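Local coordinates for tRNA threonylcarbamoyladenosine biosynthesis protein TsaB (Pseudomonas aeruginosa, PDB 5BR9) that probably takes part in forming the threonylcarbamoyladenosine modification of tRNA, as the TsaB member of the KAE1/TsaD family, at residues Ala111-Gly116 / His195-Leu200; Asp16-Ala21 / Val101-Ile106; Arg31-Tyr36 / Leu55-Val60; Val65-Phe70 / Phe205-Gly210. All coordinates share one frame; numbering follows the deposited sequence. Where two conformers were deposited one is given.

How the interactions relate
Interaction 2 is fully buried near the centre of the chain, interactions 1 and 4 are partly buried, and interaction 3 lies at the surface. Helix 103-115 serves interactions 1 and 2, and helix 196-208 serves 1 and 4, so interaction 1 joins the two helices between the lobes. Leu199 of interaction 1 packs on Val101 and Ile106 of interaction 2 and on Phe70 of interaction 4. Chemistry follows place: a planar salt bridge in interaction 1, two acids and a serine buried together in interaction 2, a histidine-carboxylate bond at the sheet edge in interaction 3, and a methyl on an indole face, with a water at the rim, in interaction 4.

Interaction 1. Residues Ala111-Gly116 / His195-Leu200; sequences AYREQG and HAEDLL
Arg113 meets Asp198 side-on, its guanidinium lying almost in one plane with the carboxylate (11° between them). NE of Arg113 donates to OD1 of Asp198 at 2.5 Å and NH2 of Arg113 to OD2 of Asp198 at 2.8 Å. Both bonds are nearly straight, and each oxygen accepts through its syn lone pair. Two parallel bonds from two nitrogens to two oxygens fix the rotation of both flat groups. Glu197 takes a different station: its carboxylate is stacked over one face of the same guanidinium, the planes 13° apart, with Glu197 OE1 at 3.7 Å from Arg113 CZ. No N-H of Arg113 points at it, so the attraction is one of charge alone, the long pair being Arg113 NH1 and Glu197 OE1 at 3.9 Å. Arg113 is extended from its backbone N to CD and then bends at chi3 (56°), which swings NE toward Asp198.

The helices involved, 103-115 and 196-208, lie between the two sheets of the actin-like ATPase (ASKHA) fold: the first leads from one sheet to the other, and the second returns the chain to the first sheet. Glu114 adds a long salt bridge to Arg113 from within the first helix and also pairs with Arg110. At the start of the second helix His195 is the N-cap: its ND1 accepts from Glu197 N at 3.1 Å, close to the ring plane. NH2 of Arg113 sits over a face of this imidazole, 4.4 Å from His195 CG, and the ring also stacks with Tyr36.

Interaction 2. Residues Asp16-Ala21 / Val101-Ile106; sequences DTSTEA and VSDLAI
Asp16, Ser18 and Asp103 bring three polar side chains together in a buried cluster, where an Asx turn at the end of strand 12-16 faces the first turn of helix 103-115. The loop it opens joins the first two strands of the ribonuclease H-like lobe that the protein shares with actin-like ATPases. Asp16 and Asp103 approach from opposite directions with their carboxylates turned nearly perpendicular (80°), and Asp16 OD1 comes within 2.6 Å of Asp103 OD2. Ser18 OG lies 2.9 Å from the same oxygen, Asp103 OD2, so this one atom meets both residues of the turn. Ile106, one helical turn further on, contributes an apolar neighbour, its CD1 being 3.7 Å from Asp16 OD1.

The turn itself positions this first shell. Asp16 OD2 receives two bonds, from Ser18 OG at 2.8 Å on its syn side and from Ser18 N at 3.2 Å, the latter coming from well above the carboxylate plane. With chi1 of Ser18 at 66°, OG lies between the backbone N and the carbonyl carbon, where it can reach back to Asp16 while still touching Asp103. Thr19 OG1 prolongs the bend by an ST turn to Ala21 N.

On the helix side Asp103 OD1 accepts from Gly73 N, which fixes that end of the carboxylate, and Pro194 packs against both aspartates. Ser102 is the N-cap: its OG, also bonded to Glu149 OE2, accepts weakly from Leu104 N at 3.0 Å and from Ala105 N at 3.4 Å.

Interaction 3. Residues Arg31-Tyr36 / Leu55-Val60; sequences RALSHY and LDEAGV
A histidine-carboxylate hydrogen bond between His35 and Glu57 links the outermost strand of the first sheet, 31-38, to the last turn of helix 43-58. The two side chains reach across from opposite directions. His35 NE2 donates to Glu57 OE1 at 2.5 Å, with the oxygen near the ring plane and accepting on its syn side, although the ring and carboxylate planes are 32° apart. The N-H points off the line somewhat, at 154°. The bond belongs to one of two deposited conformers of His35, so it holds for that copy alone and its short length is doubtful.

Glu57 spans the gap because its chain is extended throughout, starting with CG anti to the backbone N (chi1 173°). Leu33, two residues before His35 on the same strand face, also meets this acid: its CD2 is 3.8 Å from Glu57 OE1 and 4.0 Å from Ala58 CB, so one methyl touches both helix residues. Leu54 of the same helix packs against Leu33 and His35. The helix closes in a Schellman motif, with Gly59 at positive phi and Val60 N bonded to Leu55 O at 3.0 Å. The strand order 3-2-1-4-5, with a helix following the third strand, is that of the ribonuclease H-like lobe of the ASKHA fold.

Interaction 4. Residues Val65-Phe70 / Phe205-Gly210; sequences VDAIAF and FAWARG
Ala67 sets its methyl over one face of the Trp207 indole, a CH-pi contact that joins strand 67-71 of the first ribonuclease H-like sheet to the C-terminal end of helix 196-208. This is the tight part. CB of Ala67 stands 3.8 Å from the centroid of the six-membered ring of Trp207, 21° off the normal, and is nearest to Trp207 CZ3 at 3.5 Å. A chi1 of -178° sends the indole away from its own backbone N and across to the strand. Leu12 and Pro97 pack on both Ala67 and Trp207.

Toward Asp66 the fit is looser. Its carbonyl O lies obliquely to the indole, 3.8 Å from Trp207 CH2, and its CB is 4.1 Å from Trp207 CZ2. The carboxylate turns instead to the backbone, Asp66 OD2 accepting from Thr11 N. Both Asp66 and Trp207 are partly exposed, and a water fills in at the rim between them. It gives only a weak bond to Asp66 OD2 at 3.2 Å, while in the plane of the indole it accepts from Trp207 NE1 at 3.0 Å.

Interaction 1. Residues Ala111-Gly116 / His195-Leu200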
loop_
_atom_site.group_PDB
_atom_site.type_symbol
_atom_site.label_atom_id
_atom_site.label_comp_id
_atom_site.label_asym_id
_atom_site.label_seq_id
_atom_site.Cartn_x
_atom_site.Cartn_y
_atom_site.Cartn_z
ATOM N N ALA A 111 10.940 -11.342 21.999
ATOM C CA ALA A 111 11.750 -12.381 22.626
ATOM C C ALA A 111 12.088 -11.974 24.067
ATOM O O ALA A 111 12.166 -12.811 24.967
ATOM C CB ALA A 111 13.003 -12.651 21.816
ATOM N N TYR A 112 12.294 -10.680 24.273
ATOM C CA TYR A 112 12.528 -10.176 25.609
ATOM C C TYR A 112 11.305 -10.427 26.495
ATOM O O TYR A 112 11.426 -10.977 27.586
ATOM C CB TYR A 112 12.863 -8.687 25.580
ATOM C CG TYR A 112 12.773 -8.077 26.958
ATOM C CD1 TYR A 112 13.664 -8.457 27.965
ATOM C CD2 TYR A 112 11.772 -7.153 27.274
ATOM C CE1 TYR A 112 13.572 -7.922 29.246
ATOM C CE2 TYR A 112 11.674 -6.609 28.568
ATOM C CZ TYR A 112 12.584 -6.997 29.538
ATOM O OH TYR A 112 12.510 -6.470 30.807
ATOM N N ARG A 113 10.124 -10.047 26.010
ATOM C CA ARG A 113 8.902 -10.213 26.788
ATOM C C ARG A 113 8.601 -11.682 27.090
ATOM O O ARG A 113 8.178 -12.024 28.197
ATOM C CB ARG A 113 7.708 -9.579 26.066
ATOM C CG ARG A 113 6.375 -9.777 26.775
ATOM C CD ARG A 113 5.250 -9.047 26.057
ATOM N NE ARG A 113 5.124 -9.425 24.644
ATOM C CZ ARG A 113 4.494 -10.516 24.219
ATOM N NH1 ARG A 113 3.944 -11.348 25.096
ATOM N NH2 ARG A 113 4.410 -10.773 22.921
ATOM N N GLU A 114 8.836 -12.553 26.117
ATOM C CA GLU A 114 8.437 -13.952 26.257
ATOM C C GLU A 114 9.496 -14.873 26.888
ATOM O O GLU A 114 9.148 -15.794 27.608
ATOM C CB GLU A 114 8.040 -14.505 24.888
ATOM C CG GLU A 114 6.707 -14.020 24.367
ATOM C CD GLU A 114 6.306 -14.700 23.050
ATOM O OE1 GLU A 114 6.987 -15.657 22.619
ATOM O OE2 GLU A 114 5.271 -14.315 22.468
ATOM N N GLN A 115 10.772 -14.634 26.600
ATOM C CA GLN A 115 11.854 -15.516 27.056
ATOM C C GLN A 115 12.678 -14.870 28.147
ATOM O O GLN A 115 13.495 -15.529 28.773
ATOM C CB GLN A 115 12.807 -15.877 25.908
ATOM C CG GLN A 115 12.155 -16.495 24.703
ATOM C CD GLN A 115 11.411 -17.761 25.042
ATOM O OE1 GLN A 115 11.818 -18.519 25.921
ATOM N NE2 GLN A 115 10.303 -17.995 24.352
ATOM N N GLY A 116 12.488 -13.565 28.331
ATOM C CA GLY A 116 13.294 -12.774 29.244
ATOM C C GLY A 116 14.702 -12.482 28.745
ATOM O O GLY A 116 15.532 -11.982 29.498
ATOM N N HIS A 195 4.917 -9.142 16.579
ATOM C CA HIS A 195 3.624 -9.080 17.248
ATOM C C HIS A 195 3.330 -7.599 17.563
ATOM O O HIS A 195 4.181 -6.889 18.111
ATOM C CB HIS A 195 3.668 -9.939 18.505
ATOM C CG HIS A 195 2.337 -10.259 19.094
ATOM N ND1 HIS A 195 1.449 -9.288 19.506
ATOM C CD2 HIS A 195 1.769 -11.446 19.410
ATOM C CE1 HIS A 195 0.369 -9.865 20.004
ATOM N NE2 HIS A 195 0.543 -11.174 19.967
ATOM N N ALA A 196 2.150 -7.120 17.187
ATOM C CA ALA A 196 1.800 -5.712 17.383
ATOM C C ALA A 196 1.906 -5.276 18.848
ATOM O O ALA A 196 2.163 -4.102 19.138
ATOM C CB ALA A 196 0.408 -5.445 16.860
ATOM N N GLU A 197 1.712 -6.213 19.769
ATOM C CA GLU A 197 1.868 -5.907 21.196
ATOM C C GLU A 197 3.274 -5.375 21.511
ATOM O O GLU A 197 3.450 -4.433 22.292
ATOM C CB GLU A 197 1.576 -7.136 22.050
ATOM C CG GLU A 197 1.851 -6.907 23.526
ATOM C CD GLU A 197 1.497 -8.094 24.399
ATOM O OE1 GLU A 197 1.047 -9.130 23.866
ATOM O OE2 GLU A 197 1.671 -7.982 25.630
ATOM N N ASP A 198 4.280 -5.979 20.896
ATOM C CA ASP A 198 5.658 -5.568 21.141
ATOM C C ASP A 198 6.033 -4.365 20.274
ATOM O O ASP A 198 6.851 -3.527 20.681
ATOM C CB ASP A 198 6.590 -6.757 20.919
ATOM C CG ASP A 198 6.165 -7.958 21.747
ATOM O OD1 ASP A 198 6.290 -7.897 22.997
ATOM O OD2 ASP A 198 5.660 -8.940 21.160
ATOM N N LEU A 199 5.400 -4.261 19.106
ATOM C CA LEU A 199 5.480 -3.039 18.303
ATOM C C LEU A 199 4.970 -1.854 19.119
ATOM O O LEU A 199 5.573 -0.784 19.124
ATOM C CB LEU A 199 4.665 -3.180 17.021
ATOM C CG LEU A 199 4.360 -1.897 16.238
ATOM C CD1 LEU A 199 5.635 -1.247 15.796
ATOM C CD2 LEU A 199 3.512 -2.236 15.020
ATOM N N LEU A 200 3.863 -2.077 19.825
ATOM C CA LEU A 200 3.247 -1.064 20.682
ATOM C C LEU A 200 4.202 -0.611 21.796
ATOM O O LEU A 200 4.341 0.585 22.048
ATOM C CB LEU A 200 1.940 -1.607 21.271
ATOM C CG LEU A 200 1.085 -0.624 22.063
ATOM C CD1 LEU A 200 0.612 0.533 21.191
ATOM C CD2 LEU A 200 -0.111 -1.355 22.680
#

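Interaction 2. Residues Asp16-Ala21 / Val101-Ile106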
loop_
_atom_site.group_PDB
_atom_site.type_symbol
_atom_site.label_atom_id
_atom_site.label_comp_id
_atom_site.label_asym_id
_atom_site.label_seq_id
_atom_site.Cartn_x
_atom_site.Cartn_y
_atom_site.Cartn_z
ATOM N N ASP A 16 0.887 -4.617 12.472
ATOM C CA ASP A 16 1.945 -5.274 11.738
ATOM C C ASP A 16 1.385 -6.296 10.744
ATOM O O ASP A 16 0.568 -7.141 11.093
ATOM C CB ASP A 16 2.918 -5.950 12.697
ATOM C CG ASP A 16 4.234 -6.283 12.021
ATOM O OD1 ASP A 16 5.168 -5.465 12.128
ATOM O OD2 ASP A 16 4.329 -7.331 11.353
ATOM N N THR A 17 1.850 -6.201 9.504
ATOM C CA THR A 17 1.438 -7.092 8.426
ATOM C C THR A 17 2.630 -7.580 7.629
ATOM O O THR A 17 2.497 -7.950 6.468
ATOM C CB THR A 17 0.474 -6.382 7.450
ATOM O OG1 THR A 17 1.101 -5.187 6.969
ATOM C CG2 THR A 17 -0.819 -6.008 8.139
ATOM N N SER A 18 3.794 -7.596 8.260
ATOM C CA SER A 18 5.043 -7.929 7.564
ATOM C C SER A 18 5.183 -9.431 7.319
ATOM O O SER A 18 6.086 -9.878 6.597
ATOM C CB SER A 18 6.250 -7.396 8.350
ATOM O OG SER A 18 6.397 -8.059 9.598
ATOM N N THR A 19 4.372 -10.221 8.012
ATOM C CA THR A 19 4.459 -11.671 7.884
ATOM C C THR A 19 3.106 -12.238 7.532
ATOM O O THR A 19 2.181 -11.481 7.264
ATOM C CB THR A 19 4.975 -12.343 9.196
ATOM O OG1 THR A 19 4.018 -12.161 10.251
ATOM C CG2 THR A 19 6.310 -11.758 9.615
ATOM N N GLU A 20 2.997 -13.566 7.562
ATOM C CA GLU A 20 1.717 -14.251 7.394
ATOM C C GLU A 20 0.787 -13.932 8.579
ATOM O O GLU A 20 -0.423 -14.170 8.522
ATOM C CB GLU A 20 1.928 -15.764 7.264
ATOM C CG GLU A 20 2.412 -16.435 8.549
ATOM C CD GLU A 20 2.626 -17.938 8.399
ATOM O OE1 GLU A 20 3.357 -18.514 9.237
ATOM O OE2 GLU A 20 2.072 -18.540 7.449
ATOM N N ALA A 21 1.371 -13.394 9.648
ATOM C CA ALA A 21 0.620 -12.926 10.806
ATOM C C ALA A 21 0.139 -11.494 10.583
ATOM O O ALA A 21 0.857 -10.657 10.020
ATOM C CB ALA A 21 1.469 -13.002 12.077
ATOM N N VAL A 101 8.712 1.363 12.675
ATOM C CA VAL A 101 9.471 0.563 13.618
ATOM C C VAL A 101 9.961 -0.709 12.937
ATOM O O VAL A 101 9.212 -1.391 12.219
ATOM C CB VAL A 101 8.633 0.220 14.865
ATOM C CG1 VAL A 101 9.405 -0.689 15.796
ATOM C CG2 VAL A 101 8.194 1.481 15.590
ATOM N N SER A 102 11.227 -1.024 13.171
ATOM C CA SER A 102 11.829 -2.190 12.576
ATOM C C SER A 102 11.215 -3.481 13.072
ATOM O O SER A 102 11.048 -3.676 14.264
ATOM C CB SER A 102 13.341 -2.209 12.859
ATOM O OG SER A 102 13.857 -3.476 12.530
ATOM N N ASP A 103 10.950 -4.401 12.151
ATOM C CA ASP A 103 10.472 -5.710 12.537
ATOM C C ASP A 103 11.525 -6.572 13.239
ATOM O O ASP A 103 11.171 -7.478 13.992
ATOM C CB ASP A 103 9.911 -6.434 11.322
ATOM C CG ASP A 103 8.469 -6.006 11.034
ATOM O OD1 ASP A 103 8.233 -5.222 10.104
ATOM O OD2 ASP A 103 7.566 -6.466 11.755
ATOM N N LEU A 104 12.807 -6.288 13.014
ATOM C CA LEU A 104 13.874 -6.959 13.773
ATOM C C LEU A 104 13.804 -6.527 15.251
ATOM O O LEU A 104 13.885 -7.364 16.161
ATOM C CB LEU A 104 15.264 -6.639 13.159
ATOM C CG LEU A 104 15.518 -7.232 11.756
ATOM C CD1 LEU A 104 16.672 -6.560 11.038
ATOM C CD2 LEU A 104 15.755 -8.754 11.808
ATOM N N ALA A 105 13.609 -5.228 15.488
ATOM C CA ALA A 105 13.406 -4.726 16.856
ATOM C C ALA A 105 12.163 -5.347 17.473
ATOM O O ALA A 105 12.189 -5.770 18.634
ATOM C CB ALA A 105 13.303 -3.191 16.879
ATOM N N ILE A 106 11.085 -5.439 16.695
ATOM C CA ILE A 106 9.850 -5.982 17.249
ATOM C C ILE A 106 10.065 -7.423 17.726
ATOM O O ILE A 106 9.615 -7.809 18.815
ATOM C CB ILE A 106 8.702 -5.889 16.238
ATOM C CG1 ILE A 106 8.429 -4.427 15.897
ATOM C CG2 ILE A 106 7.459 -6.535 16.806
ATOM C CD1 ILE A 106 7.546 -4.259 14.672
#

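Interaction 3. Residues Arg31-Tyr36 / Leu55-Val60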
loop_
_atom_site.group_PDB
_atom_site.type_symbol
_atom_site.label_atom_id
_atom_site.label_comp_id
_atom_site.label_asym_id
_atom_site.label_seq_id
_atom_site.Cartn_x
_atom_site.Cartn_y
_atom_site.Cartn_z
ATOM N N ARG A 31 -3.178 1.044 29.378
ATOM C CA ARG A 31 -3.509 -0.362 29.184
ATOM C C ARG A 31 -3.214 -0.767 27.744
ATOM O O ARG A 31 -3.476 -0.002 26.816
ATOM C CB ARG A 31 -4.980 -0.633 29.509
ATOM C CG ARG A 31 -5.338 -0.549 30.979
ATOM C CD ARG A 31 -6.842 -0.769 31.207
ATOM N NE ARG A 31 -7.620 0.476 31.244
ATOM C CZ ARG A 31 -8.243 1.014 30.195
ATOM N NH1 ARG A 31 -8.187 0.431 29.000
ATOM N NH2 ARG A 31 -8.923 2.143 30.340
ATOM N N ALA A 32 -2.646 -1.954 27.557
ATOM C CA ALA A 32 -2.365 -2.459 26.217
ATOM C C ALA A 32 -3.400 -3.523 25.865
ATOM O O ALA A 32 -3.810 -4.309 26.716
ATOM C CB ALA A 32 -0.927 -3.018 26.120
ATOM N N LEU A 33 -3.852 -3.504 24.618
ATOM C CA LEU A 33 -4.819 -4.475 24.114
ATOM C C LEU A 33 -4.358 -4.906 22.715
ATOM O O LEU A 33 -3.973 -4.058 21.911
ATOM C CB LEU A 33 -6.213 -3.857 24.069
ATOM C CG LEU A 33 -7.358 -4.825 23.826
ATOM C CD1 LEU A 33 -7.550 -5.692 25.058
ATOM C CD2 LEU A 33 -8.624 -4.077 23.481
ATOM N N SER A 34 -4.358 -6.201 22.415
ATOM C CA SER A 34 -3.891 -6.634 21.100
ATOM C C SER A 34 -4.680 -7.811 20.565
ATOM O O SER A 34 -5.346 -8.518 21.321
ATOM C CB SER A 34 -2.395 -6.999 21.125
ATOM O OG SER A 34 -2.142 -8.148 21.921
ATOM N N HIS A 35 -4.604 -7.987 19.246
ATOM C CA HIS A 35 -5.163 -9.168 18.606
ATOM C C HIS A 35 -4.263 -9.602 17.453
ATOM O O HIS A 35 -3.646 -8.782 16.768
ATOM C CB HIS A 35 -6.600 -8.913 18.142
ATOM C CG HIS A 35 -7.590 -8.859 19.271
ATOM N ND1 HIS A 35 -8.003 -9.983 19.956
ATOM C CD2 HIS A 35 -8.226 -7.813 19.849
ATOM C CE1 HIS A 35 -8.859 -9.632 20.899
ATOM N NE2 HIS A 35 -9.006 -8.320 20.859
ATOM N N TYR A 36 -4.179 -10.913 17.272
ATOM C CA TYR A 36 -3.179 -11.526 16.416
ATOM C C TYR A 36 -3.809 -12.695 15.641
ATOM O O TYR A 36 -4.454 -13.555 16.230
ATOM C CB TYR A 36 -2.007 -11.977 17.309
ATOM C CG TYR A 36 -0.817 -12.683 16.683
ATOM C CD1 TYR A 36 0.381 -12.001 16.456
ATOM C CD2 TYR A 36 -0.857 -14.046 16.400
ATOM C CE1 TYR A 36 1.497 -12.649 15.921
ATOM C CE2 TYR A 36 0.255 -14.703 15.858
ATOM C CZ TYR A 36 1.428 -14.003 15.623
ATOM O OH TYR A 36 2.527 -14.658 15.098
ATOM N N LEU A 55 -10.599 -1.231 18.274
ATOM C CA LEU A 55 -11.072 0.056 18.760
ATOM C C LEU A 55 -12.439 -0.120 19.396
ATOM O O LEU A 55 -12.698 0.399 20.478
ATOM C CB LEU A 55 -11.151 1.079 17.636
ATOM C CG LEU A 55 -9.835 1.552 17.037
ATOM C CD1 LEU A 55 -10.167 2.416 15.840
ATOM C CD2 LEU A 55 -9.046 2.340 18.055
ATOM N N ASP A 56 -13.298 -0.900 18.756
ATOM C CA ASP A 56 -14.648 -1.079 19.291
ATOM C C ASP A 56 -14.646 -1.842 20.612
ATOM O O ASP A 56 -15.395 -1.500 21.516
ATOM C CB ASP A 56 -15.548 -1.773 18.267
ATOM C CG ASP A 56 -15.995 -0.830 17.158
ATOM O OD1 ASP A 56 -15.544 0.351 17.140
ATOM O OD2 ASP A 56 -16.809 -1.264 16.314
ATOM N N GLU A 57 -13.783 -2.846 20.737
ATOM C CA GLU A 57 -13.695 -3.629 21.970
ATOM C C GLU A 57 -13.221 -2.770 23.148
ATOM O O GLU A 57 -13.659 -2.958 24.281
ATOM C CB GLU A 57 -12.757 -4.824 21.781
ATOM C CG GLU A 57 -12.461 -5.615 23.063
ATOM C CD GLU A 57 -11.422 -6.724 22.866
ATOM O OE1 GLU A 57 -10.780 -6.780 21.790
ATOM O OE2 GLU A 57 -11.248 -7.541 23.798
ATOM N N ALA A 58 -12.337 -1.824 22.862
ATOM C CA ALA A 58 -11.758 -0.941 23.870
ATOM C C ALA A 58 -12.664 0.249 24.177
ATOM O O ALA A 58 -12.451 0.953 25.152
ATOM C CB ALA A 58 -10.380 -0.451 23.414
ATOM N N GLY A 59 -13.676 0.466 23.344
ATOM C CA GLY A 59 -14.541 1.624 23.468
ATOM C C GLY A 59 -13.861 2.916 23.067
ATOM O O GLY A 59 -14.245 4.008 23.506
ATOM N N VAL A 60 -12.864 2.793 22.199
ATOM C CA VAL A 60 -12.045 3.938 21.813
ATOM C C VAL A 60 -12.352 4.374 20.381
ATOM O O VAL A 60 -12.404 3.540 19.464
ATOM C CB VAL A 60 -10.533 3.630 21.988
ATOM C CG1 VAL A 60 -9.686 4.770 21.432
ATOM C CG2 VAL A 60 -10.212 3.407 23.460
#

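Interaction 4. Residues Val65-Phe70 / Phe205-Gly210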
loop_
_atom_site.group_PDB
_atom_site.type_symbol
_atom_site.label_atom_id
_atom_site.label_comp_id
_atom_site.label_asym_id
_atom_site.label_seq_id
_atom_site.Cartn_x
_atom_site.Cartn_y
_atom_site.Cartn_z
ATOM N N VAL A 65 -6.854 8.603 18.858
ATOM C CA VAL A 65 -5.500 8.115 18.560
ATOM C C VAL A 65 -4.512 9.261 18.338
ATOM O O VAL A 65 -4.753 10.168 17.527
ATOM C CB VAL A 65 -5.528 7.168 17.339
ATOM C CG1 VAL A 65 -4.119 6.821 16.875
ATOM C CG2 VAL A 65 -6.339 5.904 17.653
ATOM N N ASP A 66 -3.383 9.206 19.046
ATOM C CA ASP A 66 -2.396 10.275 18.974
ATOM C C ASP A 66 -1.362 10.069 17.864
ATOM O O ASP A 66 -0.846 11.033 17.286
ATOM C CB ASP A 66 -1.692 10.401 20.328
ATOM C CG ASP A 66 -2.649 10.825 21.444
ATOM O OD1 ASP A 66 -3.524 11.676 21.177
ATOM O OD2 ASP A 66 -2.525 10.321 22.582
ATOM N N ALA A 67 -1.058 8.806 17.575
ATOM C CA ALA A 67 -0.069 8.459 16.566
ATOM C C ALA A 67 -0.261 7.001 16.146
ATOM O O ALA A 67 -0.840 6.201 16.894
ATOM C CB ALA A 67 1.349 8.697 17.091
ATOM N N ILE A 68 0.207 6.664 14.946
ATOM C CA ILE A 68 0.052 5.301 14.422
ATOM C C ILE A 68 1.409 4.696 14.140
ATOM O O ILE A 68 2.218 5.285 13.417
ATOM C CB ILE A 68 -0.812 5.278 13.158
ATOM C CG1 ILE A 68 -2.135 6.017 13.398
ATOM C CG2 ILE A 68 -1.080 3.849 12.757
ATOM C CD1 ILE A 68 -2.948 6.227 12.155
ATOM N N ALA A 69 1.671 3.542 14.745
ATOM C CA ALA A 69 2.924 2.830 14.557
ATOM C C ALA A 69 2.737 1.604 13.683
ATOM O O ALA A 69 1.686 0.969 13.724
ATOM C CB ALA A 69 3.497 2.431 15.897
ATOM N N PHE A 70 3.762 1.255 12.908
ATOM C CA PHE A 70 3.694 0.066 12.067
ATOM C C PHE A 70 5.082 -0.561 11.888
ATOM O O PHE A 70 6.090 0.139 11.961
ATOM C CB PHE A 70 3.101 0.398 10.692
ATOM C CG PHE A 70 3.969 1.295 9.861
ATOM C CD1 PHE A 70 4.769 0.767 8.847
ATOM C CD2 PHE A 70 3.996 2.659 10.087
ATOM C CE1 PHE A 70 5.577 1.594 8.082
ATOM C CE2 PHE A 70 4.804 3.491 9.320
ATOM C CZ PHE A 70 5.592 2.966 8.330
ATOM N N PHE A 205 8.134 3.979 23.512
ATOM C CA PHE A 205 9.444 4.572 23.748
ATOM C C PHE A 205 9.734 5.644 22.690
ATOM O O PHE A 205 10.197 6.740 23.012
ATOM C CB PHE A 205 10.550 3.497 23.763
ATOM C CG PHE A 205 10.485 2.577 24.966
ATOM C CD1 PHE A 205 10.886 3.026 26.227
ATOM C CD2 PHE A 205 10.023 1.269 24.839
ATOM C CE1 PHE A 205 10.815 2.191 27.335
ATOM C CE2 PHE A 205 9.951 0.426 25.947
ATOM C CZ PHE A 205 10.352 0.877 27.195
ATOM N N ALA A 206 9.428 5.337 21.436
ATOM C CA ALA A 206 9.708 6.248 20.335
ATOM C C ALA A 206 8.857 7.508 20.434
ATOM O O ALA A 206 9.341 8.623 20.208
ATOM C CB ALA A 206 9.472 5.536 18.980
ATOM N N TRP A 207 7.597 7.337 20.812
ATOM C CA TRP A 207 6.685 8.476 20.922
ATOM C C TRP A 207 7.130 9.418 22.045
ATOM O O TRP A 207 7.090 10.639 21.886
ATOM C CB TRP A 207 5.254 7.987 21.162
ATOM C CG TRP A 207 4.198 9.065 21.245
ATOM C CD1 TRP A 207 3.406 9.348 22.326
ATOM C CD2 TRP A 207 3.790 9.974 20.198
ATOM N NE1 TRP A 207 2.541 10.378 22.020
ATOM C CE2 TRP A 207 2.749 10.775 20.723
ATOM C CE3 TRP A 207 4.211 10.191 18.878
ATOM C CZ2 TRP A 207 2.134 11.793 19.978
ATOM C CZ3 TRP A 207 3.591 11.189 18.135
ATOM C CH2 TRP A 207 2.560 11.976 18.687
ATOM N N ALA A 208 7.554 8.845 23.170
ATOM C CA ALA A 208 8.038 9.632 24.311
ATOM C C ALA A 208 9.324 10.393 23.997
ATOM O O ALA A 208 9.614 11.379 24.657
ATOM C CB ALA A 208 8.261 8.742 25.529
ATOM N N ARG A 209 10.097 9.929 23.010
ATOM C CA ARG A 209 11.314 10.637 22.579
ATOM C C ARG A 209 10.966 11.764 21.622
ATOM O O ARG A 209 11.835 12.508 21.191
ATOM C CB ARG A 209 12.310 9.698 21.886
ATOM C CG ARG A 209 13.090 8.780 22.809
ATOM C CD ARG A 209 14.271 8.128 22.070
ATOM N NE ARG A 209 13.838 7.105 21.121
ATOM C CZ ARG A 209 13.601 5.838 21.451
ATOM N NH1 ARG A 209 13.752 5.436 22.711
ATOM N NH2 ARG A 209 13.201 4.970 20.526
ATOM N N GLY A 210 9.691 11.858 21.261
ATOM C CA GLY A 210 9.249 12.883 20.340
ATOM C C GLY A 210 9.370 12.520 18.876
ATOM O O GLY A 210 9.336 13.394 18.022
HETATM O O HOH W 1 0.256 11.727 23.348
#